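Local coordinates for protein tail lysozyme, putative (Geobacter sulfurreducens, PDB 2IA7) that is of unproven function but is probably a structural component of the baseplate of a phage-type contractile tail, at residues E32-S37 against L85-I90; R89-S94 against E112-S117; L108-Y113 against N123-F128. All blocks are in the same frame, centred on the assembly; numbering follows the deposited sequence. Where two conformers were deposited one is given.

In the fold
From the N terminus, helix 30-42 comes first, and contact 1 closes the longest loop by bringing it against the turn that ends helix 69-86. Contact 2 starts on that same turn, sharing R89 and I90, and closes the hairpin of strands 90-98 and 106-115. Contact 3 shares E112 and Y113 with contact 2 and closes the next hairpin, 106-115 with 120-129. The loops therefore follow one another in a chain-wise series with overlapping ends, none enclosed by another. Strand 106-115 is the middle of the three-stranded antiparallel sheet, and Y113 on it touches I34 and I90, so helix 30-42, the turn and both hairpins meet there.

Contact 1: residues E32-S37 against L85-I90; sequences EDIAES and LWEPRI
R89 starts with CG anti to its carbonyl carbon and bends at chi3 (-65°), while E87 holds CG anti to its backbone N and bends at chi2 (39°), so guanidinium and carboxylate meet side-on. D33, its CG also anti to the backbone N, comes in from helix 30-42. The three form a salt-bridge network between that helix and the type I turn E87-I90, where helix 69-86 gives way to strand 90-98 of the gp25-like fold. R89 NH2 reaches E87 OE1 at 2.8 Å and R89 NE reaches E87 OE2 at 2.9 Å, both nearly straight but arriving above the carboxylate plane. The anti lone pairs serve two further donors: S37 OG gives its proton to E87 OE1 at 2.7 Å, and the backbone N of R89 bonds OE2. Each oxygen of this buried carboxylate thus has two donors, which probably favours its ionised form. At the other end D33 OD2 alone takes both R89 NH1 (2.9 Å) and R89 NH2 (3.0 Å), the carboxylate turned 71° from the guanidinium plane. With D33 and E87 at its edge the guanidinium is held against rotation, and I34 CG1 lies 3.4 Å above the centre of one face. The charge of R89 would probably offset the repulsion between the D33 and E87 carboxylates. Y113 of strand 106-115 also touches I34. Beside the network, I90 has CG1 in the crowded position between N and carbonyl carbon, and its CG2 presses on I34 CG2 at 3.3 Å, tighter than ordinary van der Waals contact.

Contact 2: residues R89-S94 against E112-S117; sequences RIELLS and EYRVRS
E91 and R114 face each other across a hydrogen-bonded antiparallel pair, their chains crossing obliquely and their flat ends turned 89° apart. Both hold CG anti to the backbone N; E91 then runs extended, whereas R114 bends at chi3 (67°) and so turns its NE-NH2 edge to E91 OE1. That oxygen takes both donors near the guanidinium plane: R114 NE at 2.8 Å on the anti lone pair of E91 OE1, and R114 NH2 at 3.0 Å from well above the carboxylate plane. R114 NH1 is held by N119 OD1, beyond the strand end, so the guanidinium is gripped from two directions. An alanine in place of R114 would take away both the bridge to E91 and the bond to N119, and would probably leave the E91 carboxylate less well fixed and the strand end less firmly tied to the loop at N119. R116, just past the strand, lays one face of its guanidinium over E91 CB, 3.6 Å above the plane and toward the rim, and makes weak bonds from NE and NH2 to I90 O. Its backbone N bonds R89 O at 3.0 Å, nearly along the C=O axis, and a water links that same oxygen to S117 N.

On the opposite face, Y113 has CG in the crowded position between N and carbonyl carbon, and I90 CG2 meets Y113 CD1 obliquely at 3.6 Å. L92 CD2 packs on Y113 CB, and I38 of helix 30-42 touches Y113 too. Farther along, E112 O accepts L93 N (2.9 Å) and S94 N (3.2 Å), both from above the carbonyl plane, and the register slips by one residue. Two residues facing one in this way make a classic beta bulge, here in the 90-98/106-115 hairpin.

Contact 3: residues L108-Y113 against N123-F128; sequences LIDIEY and NLVYPF
I109 O takes one hydrogen bond and one weaker CH...O contact: Y126 N bonds it at 2.8 Å, in the carbonyl plane on a lone pair and nearly straight (167°), and V125 CA approaches to 3.3 Å. The return bond of this pair, I109 N to Y126 O, is as short but comes from above the carbonyl plane. One pair along, I111 and L124 bond each other twice, I111 N lying almost on the axis of L124 O, and N123 CA makes a CH...O contact with I111 O.

On the face carrying I109, I111, L124 and Y126, I111 and L124 lie side by side pointing the same way, I111 CD1 4.1 Å from L124 CD2. I109 CG1 meets the edge of the F128 ring, 3.7 Å from F128 CD2, and one face of that ring takes Y126 CE2 near its rim. The two strands run antiparallel, their directions at 160°, and form the second hairpin of the three-stranded antiparallel sheet in this gp25-like fold. This face packs on the helices: I111 touches L42 of helix 30-42 and L83 of helix 69-86, and I109 touches I75. At the strand end the Y113 ring presents its edge to L124, Y113 CE2 4.1 Å from L124 CB, and a water joins Y113 OH to N123 O.

On the other face, with L108, D110, V125 and P127, D110 and V125 lie alongside, D110 OD1 3.4 Å from V125 CG2. D110 OD2 forms a salt bridge with R100, a residue that V125 also touches. Next to them L108 crosses P127 obliquely and sets CD2 3.7 Å from P127 CB.

Contact 1: residues E32-S37 against L85-I90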
# COMPACT_ATOMS: atom_id res chain seq x y z
N GLU A 32 -2.41 -4.50 -14.88
CA GLU A 32 -2.79 -5.51 -13.91
C GLU A 32 -1.60 -5.94 -13.12
O GLU A 32 -1.72 -6.14 -11.91
CB GLU A 32 -3.42 -6.71 -14.61
CG GLU A 32 -4.67 -6.34 -15.48
CD GLU A 32 -5.00 -7.37 -16.58
OE1 GLU A 32 -5.74 -8.32 -16.25
OE2 GLU A 32 -4.52 -7.20 -17.75
N ASP A 33 -0.44 -6.10 -13.74
CA ASP A 33 0.79 -6.40 -12.99
C ASP A 33 1.14 -5.31 -11.98
O ASP A 33 1.62 -5.62 -10.93
CB ASP A 33 1.95 -6.59 -13.95
CG ASP A 33 3.19 -7.12 -13.27
OD1 ASP A 33 3.17 -8.28 -12.80
OD2 ASP A 33 4.21 -6.43 -13.21
N ILE A 34 0.91 -4.04 -12.34
CA ILE A 34 1.13 -2.90 -11.44
C ILE A 34 0.21 -2.97 -10.24
O ILE A 34 0.65 -2.78 -9.10
CB ILE A 34 0.95 -1.59 -12.21
CG1 ILE A 34 2.16 -1.39 -13.12
CG2 ILE A 34 0.81 -0.39 -11.23
CD1 ILE A 34 1.96 -0.27 -14.12
N ALA A 35 -1.08 -3.24 -10.46
CA ALA A 35 -2.02 -3.35 -9.35
C ALA A 35 -1.62 -4.48 -8.40
O ALA A 35 -1.55 -4.29 -7.18
CB ALA A 35 -3.43 -3.57 -9.85
N GLU A 36 -1.20 -5.60 -8.97
CA GLU A 36 -0.71 -6.72 -8.17
C GLU A 36 0.56 -6.36 -7.40
O GLU A 36 0.70 -6.70 -6.25
CB GLU A 36 -0.49 -7.92 -9.07
CG GLU A 36 -0.13 -9.17 -8.33
CD GLU A 36 0.09 -10.32 -9.29
OE1 GLU A 36 1.20 -10.43 -9.80
OE2 GLU A 36 -0.87 -11.08 -9.53
N SER A 37 1.47 -5.69 -8.08
CA SER A 37 2.71 -5.22 -7.47
C SER A 37 2.47 -4.29 -6.25
O SER A 37 3.06 -4.48 -5.19
CB SER A 37 3.59 -4.49 -8.50
OG SER A 37 4.73 -3.94 -7.84
N LEU A 85 9.59 3.72 -3.93
CA LEU A 85 10.77 2.91 -3.99
C LEU A 85 10.57 1.67 -4.87
O LEU A 85 11.46 1.36 -5.68
CB LEU A 85 11.19 2.51 -2.59
CG LEU A 85 12.48 1.73 -2.47
CD1 LEU A 85 13.68 2.46 -3.10
CD2 LEU A 85 12.73 1.45 -0.99
N TRP A 86 9.49 0.92 -4.70
CA TRP A 86 9.38 -0.42 -5.29
C TRP A 86 8.49 -0.50 -6.51
O TRP A 86 8.48 -1.54 -7.15
CB TRP A 86 8.91 -1.40 -4.22
CG TRP A 86 9.90 -1.53 -3.13
CD1 TRP A 86 9.78 -1.12 -1.84
CD2 TRP A 86 11.22 -2.09 -3.25
NE1 TRP A 86 10.95 -1.41 -1.13
CE2 TRP A 86 11.83 -2.01 -1.98
CE3 TRP A 86 11.92 -2.70 -4.30
CZ2 TRP A 86 13.13 -2.46 -1.75
CZ3 TRP A 86 13.20 -3.16 -4.05
CH2 TRP A 86 13.78 -3.04 -2.79
N GLU A 87 7.76 0.56 -6.86
CA GLU A 87 6.88 0.51 -8.05
C GLU A 87 7.08 1.76 -8.92
O GLU A 87 6.23 2.67 -8.95
CB GLU A 87 5.44 0.31 -7.69
CG GLU A 87 4.55 0.01 -8.92
CD GLU A 87 5.21 -0.88 -9.92
OE1 GLU A 87 5.07 -2.11 -9.78
OE2 GLU A 87 5.85 -0.40 -10.88
N PRO A 88 8.22 1.80 -9.62
CA PRO A 88 8.55 2.99 -10.42
C PRO A 88 7.69 3.21 -11.64
O PRO A 88 7.81 4.26 -12.34
CB PRO A 88 10.02 2.72 -10.80
CG PRO A 88 10.18 1.29 -10.77
CD PRO A 88 9.29 0.81 -9.64
N ARG A 89 6.86 2.25 -11.99
CA ARG A 89 5.99 2.36 -13.19
C ARG A 89 4.81 3.31 -12.99
O ARG A 89 4.16 3.68 -13.95
CB ARG A 89 5.46 0.99 -13.58
CG ARG A 89 6.53 0.09 -14.15
CD ARG A 89 6.02 -1.28 -14.49
NE ARG A 89 5.62 -1.97 -13.27
CZ ARG A 89 5.13 -3.19 -13.23
NH1 ARG A 89 4.99 -3.91 -14.34
NH2 ARG A 89 4.79 -3.73 -12.06
N ILE A 90 4.62 3.76 -11.75
CA ILE A 90 3.53 4.70 -11.41
C ILE A 90 4.00 6.00 -10.83
O ILE A 90 5.08 6.06 -10.27
CB ILE A 90 2.49 4.01 -10.47
CG1 ILE A 90 3.03 3.82 -9.05
CG2 ILE A 90 2.03 2.69 -11.09
CD1 ILE A 90 2.06 3.14 -8.09

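Contact 2: residues R89-S94 against E112-S117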
# COMPACT_ATOMS: atom_id res chain seq x y z
N ARG A 89 6.86 2.25 -11.99
CA ARG A 89 5.99 2.36 -13.19
C ARG A 89 4.81 3.31 -12.99
O ARG A 89 4.16 3.68 -13.95
CB ARG A 89 5.46 0.99 -13.58
CG ARG A 89 6.53 0.09 -14.15
CD ARG A 89 6.02 -1.28 -14.49
NE ARG A 89 5.62 -1.97 -13.27
CZ ARG A 89 5.13 -3.19 -13.23
NH1 ARG A 89 4.99 -3.91 -14.34
NH2 ARG A 89 4.79 -3.73 -12.06
N ILE A 90 4.62 3.76 -11.75
CA ILE A 90 3.53 4.70 -11.41
C ILE A 90 4.00 6.00 -10.83
O ILE A 90 5.08 6.06 -10.27
CB ILE A 90 2.49 4.01 -10.47
CG1 ILE A 90 3.03 3.82 -9.05
CG2 ILE A 90 2.03 2.69 -11.09
CD1 ILE A 90 2.06 3.14 -8.09
N GLU A 91 3.16 7.03 -10.96
CA GLU A 91 3.27 8.28 -10.24
C GLU A 91 2.09 8.31 -9.30
O GLU A 91 0.96 8.18 -9.69
CB GLU A 91 3.15 9.50 -11.19
CG GLU A 91 3.16 10.79 -10.38
CD GLU A 91 2.96 12.06 -11.19
OE1 GLU A 91 2.34 12.03 -12.28
OE2 GLU A 91 3.38 13.14 -10.68
N LEU A 92 2.35 8.45 -8.02
CA LEU A 92 1.26 8.57 -7.09
C LEU A 92 0.61 9.94 -7.15
O LEU A 92 1.31 10.93 -7.09
CB LEU A 92 1.75 8.38 -5.65
CG LEU A 92 2.33 7.01 -5.30
CD1 LEU A 92 2.89 7.00 -3.84
CD2 LEU A 92 1.36 5.86 -5.56
N LEU A 93 -0.72 9.99 -7.20
CA LEU A 93 -1.53 11.21 -7.24
C LEU A 93 -2.18 11.53 -5.89
O LEU A 93 -2.19 12.67 -5.47
CB LEU A 93 -2.64 11.08 -8.29
CG LEU A 93 -2.14 10.76 -9.71
CD1 LEU A 93 -3.27 10.63 -10.70
CD2 LEU A 93 -1.14 11.78 -10.22
N SER A 94 -2.68 10.51 -5.17
CA SER A 94 -3.35 10.70 -3.88
C SER A 94 -3.14 9.41 -3.11
O SER A 94 -3.36 8.34 -3.65
CB SER A 94 -4.86 10.93 -4.08
OG SER A 94 -5.40 11.37 -2.85
N GLU A 112 -4.70 6.70 -5.57
CA GLU A 112 -4.94 7.13 -6.97
C GLU A 112 -3.57 7.28 -7.57
O GLU A 112 -2.66 7.86 -6.96
CB GLU A 112 -5.72 8.46 -7.07
CG GLU A 112 -7.04 8.49 -6.40
CD GLU A 112 -7.76 9.84 -6.55
OE1 GLU A 112 -7.71 10.43 -7.68
OE2 GLU A 112 -8.36 10.29 -5.52
N TYR A 113 -3.37 6.75 -8.76
CA TYR A 113 -2.09 6.78 -9.40
C TYR A 113 -2.21 6.83 -10.91
O TYR A 113 -3.25 6.51 -11.48
CB TYR A 113 -1.26 5.60 -8.94
CG TYR A 113 -1.80 4.24 -9.33
CD1 TYR A 113 -1.44 3.62 -10.56
CD2 TYR A 113 -2.68 3.53 -8.49
CE1 TYR A 113 -1.93 2.36 -10.89
CE2 TYR A 113 -3.16 2.28 -8.83
CZ TYR A 113 -2.76 1.67 -10.01
OH TYR A 113 -3.28 0.45 -10.34
N ARG A 114 -1.14 7.28 -11.53
CA ARG A 114 -0.98 7.39 -13.00
C ARG A 114 0.05 6.35 -13.45
O ARG A 114 1.14 6.23 -12.88
CB ARG A 114 -0.50 8.80 -13.37
CG ARG A 114 -0.31 9.02 -14.85
CD ARG A 114 0.11 10.47 -15.12
NE ARG A 114 1.43 10.71 -14.60
CZ ARG A 114 2.58 10.55 -15.25
NH1 ARG A 114 2.60 10.15 -16.50
NH2 ARG A 114 3.72 10.78 -14.64
N VAL A 115 -0.30 5.51 -14.42
CA VAL A 115 0.64 4.62 -15.06
C VAL A 115 1.42 5.40 -16.07
O VAL A 115 0.86 5.99 -16.97
CB VAL A 115 -0.07 3.41 -15.72
CG1 VAL A 115 0.93 2.55 -16.49
CG2 VAL A 115 -0.72 2.56 -14.60
N ARG A 116 2.73 5.49 -15.85
CA ARG A 116 3.56 6.40 -16.63
C ARG A 116 3.56 6.02 -18.10
O ARG A 116 3.58 6.90 -18.97
CB ARG A 116 5.01 6.44 -16.08
CG ARG A 116 5.12 7.02 -14.69
CD ARG A 116 6.55 6.85 -14.16
NE ARG A 116 6.67 7.20 -12.74
CZ ARG A 116 6.70 8.45 -12.29
NH1 ARG A 116 6.63 9.47 -13.13
NH2 ARG A 116 6.74 8.67 -10.98
N SER A 117 3.59 4.73 -18.41
CA SER A 117 3.65 4.27 -19.83
C SER A 117 2.42 4.59 -20.72
O SER A 117 2.54 4.66 -21.93
CB SER A 117 3.89 2.77 -19.95
OG SER A 117 2.84 2.00 -19.42
O HOH W 1 4.56 2.84 -16.55

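Contact 3: residues L108-Y113 against N123-F128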
# COMPACT_ATOMS: atom_id res chain seq x y z
N LEU A 108 -8.65 1.62 5.37
CA LEU A 108 -8.58 1.47 3.93
C LEU A 108 -7.69 2.55 3.36
O LEU A 108 -7.88 3.74 3.68
CB LEU A 108 -9.99 1.54 3.33
CG LEU A 108 -10.94 0.43 3.75
CD1 LEU A 108 -12.32 0.66 3.07
CD2 LEU A 108 -10.45 -1.01 3.54
N ILE A 109 -6.74 2.18 2.49
CA ILE A 109 -5.87 3.16 1.83
C ILE A 109 -6.39 3.35 0.43
O ILE A 109 -6.38 2.44 -0.38
CB ILE A 109 -4.41 2.75 1.79
CG1 ILE A 109 -4.02 2.18 3.17
CG2 ILE A 109 -3.60 3.93 1.37
CD1 ILE A 109 -4.11 3.12 4.35
N ASP A 110 -6.92 4.53 0.15
CA ASP A 110 -7.38 4.91 -1.18
C ASP A 110 -6.18 5.52 -1.91
O ASP A 110 -5.65 6.54 -1.51
CB ASP A 110 -8.48 5.92 -1.06
CG ASP A 110 -9.71 5.35 -0.34
OD1 ASP A 110 -10.20 4.31 -0.72
OD2 ASP A 110 -10.22 6.12 0.57
N ILE A 111 -5.76 4.86 -2.98
CA ILE A 111 -4.59 5.15 -3.73
C ILE A 111 -4.99 5.47 -5.17
O ILE A 111 -5.49 4.62 -5.88
CB ILE A 111 -3.59 3.97 -3.72
CG1 ILE A 111 -3.20 3.55 -2.28
CG2 ILE A 111 -2.35 4.38 -4.51
CD1 ILE A 111 -2.46 2.23 -2.18
N GLU A 112 -4.70 6.70 -5.57
CA GLU A 112 -4.94 7.13 -6.97
C GLU A 112 -3.57 7.28 -7.57
O GLU A 112 -2.66 7.86 -6.96
CB GLU A 112 -5.72 8.46 -7.07
CG GLU A 112 -7.04 8.49 -6.40
CD GLU A 112 -7.76 9.84 -6.55
OE1 GLU A 112 -7.71 10.43 -7.68
OE2 GLU A 112 -8.36 10.29 -5.52
N TYR A 113 -3.37 6.75 -8.76
CA TYR A 113 -2.09 6.78 -9.40
C TYR A 113 -2.21 6.83 -10.91
O TYR A 113 -3.25 6.51 -11.48
CB TYR A 113 -1.26 5.60 -8.94
CG TYR A 113 -1.80 4.24 -9.33
CD1 TYR A 113 -1.44 3.62 -10.56
CD2 TYR A 113 -2.68 3.53 -8.49
CE1 TYR A 113 -1.93 2.36 -10.89
CE2 TYR A 113 -3.16 2.28 -8.83
CZ TYR A 113 -2.76 1.67 -10.01
OH TYR A 113 -3.28 0.45 -10.34
N ASN A 123 -7.47 3.74 -9.68
CA ASN A 123 -7.69 3.79 -8.24
C ASN A 123 -7.50 2.39 -7.69
O ASN A 123 -7.79 1.38 -8.37
CB ASN A 123 -9.10 4.30 -7.95
CG ASN A 123 -9.27 4.72 -6.47
OD1 ASN A 123 -8.69 5.72 -6.03
ND2 ASN A 123 -10.12 3.97 -5.73
N LEU A 124 -7.00 2.28 -6.45
CA LEU A 124 -6.88 1.02 -5.79
C LEU A 124 -7.13 1.27 -4.32
O LEU A 124 -6.64 2.26 -3.79
CB LEU A 124 -5.46 0.50 -5.97
CG LEU A 124 -5.10 -0.88 -5.46
CD1 LEU A 124 -4.05 -1.58 -6.33
CD2 LEU A 124 -4.57 -0.73 -4.01
N VAL A 125 -7.90 0.40 -3.70
CA VAL A 125 -8.21 0.49 -2.29
C VAL A 125 -7.50 -0.67 -1.61
O VAL A 125 -7.77 -1.83 -1.92
CB VAL A 125 -9.71 0.42 -2.02
CG1 VAL A 125 -9.99 0.47 -0.53
CG2 VAL A 125 -10.44 1.57 -2.77
N TYR A 126 -6.57 -0.37 -0.71
CA TYR A 126 -5.80 -1.39 -0.05
C TYR A 126 -6.24 -1.51 1.41
O TYR A 126 -6.10 -0.55 2.17
CB TYR A 126 -4.29 -1.10 -0.11
CG TYR A 126 -3.54 -2.32 0.34
CD1 TYR A 126 -3.34 -3.40 -0.52
CD2 TYR A 126 -3.06 -2.41 1.64
CE1 TYR A 126 -2.71 -4.59 -0.07
CE2 TYR A 126 -2.45 -3.59 2.08
CZ TYR A 126 -2.29 -4.65 1.23
OH TYR A 126 -1.64 -5.74 1.77
N PRO A 127 -6.74 -2.69 1.84
CA PRO A 127 -7.15 -2.83 3.23
C PRO A 127 -6.04 -3.24 4.21
O PRO A 127 -5.31 -4.24 3.99
CB PRO A 127 -8.23 -3.90 3.16
CG PRO A 127 -7.78 -4.77 2.03
CD PRO A 127 -7.03 -3.91 1.06
N PHE A 128 -5.91 -2.49 5.30
CA PHE A 128 -5.12 -2.91 6.47
C PHE A 128 -6.09 -3.29 7.59
O PHE A 128 -7.18 -2.78 7.68
CB PHE A 128 -4.17 -1.82 6.94
CG PHE A 128 -2.95 -1.66 6.07
CD1 PHE A 128 -1.98 -2.63 6.02
CD2 PHE A 128 -2.76 -0.49 5.36
CE1 PHE A 128 -0.83 -2.46 5.24
CE2 PHE A 128 -1.62 -0.33 4.57
CZ PHE A 128 -0.66 -1.32 4.52
O HOH W 2 -5.94 -0.41 -9.69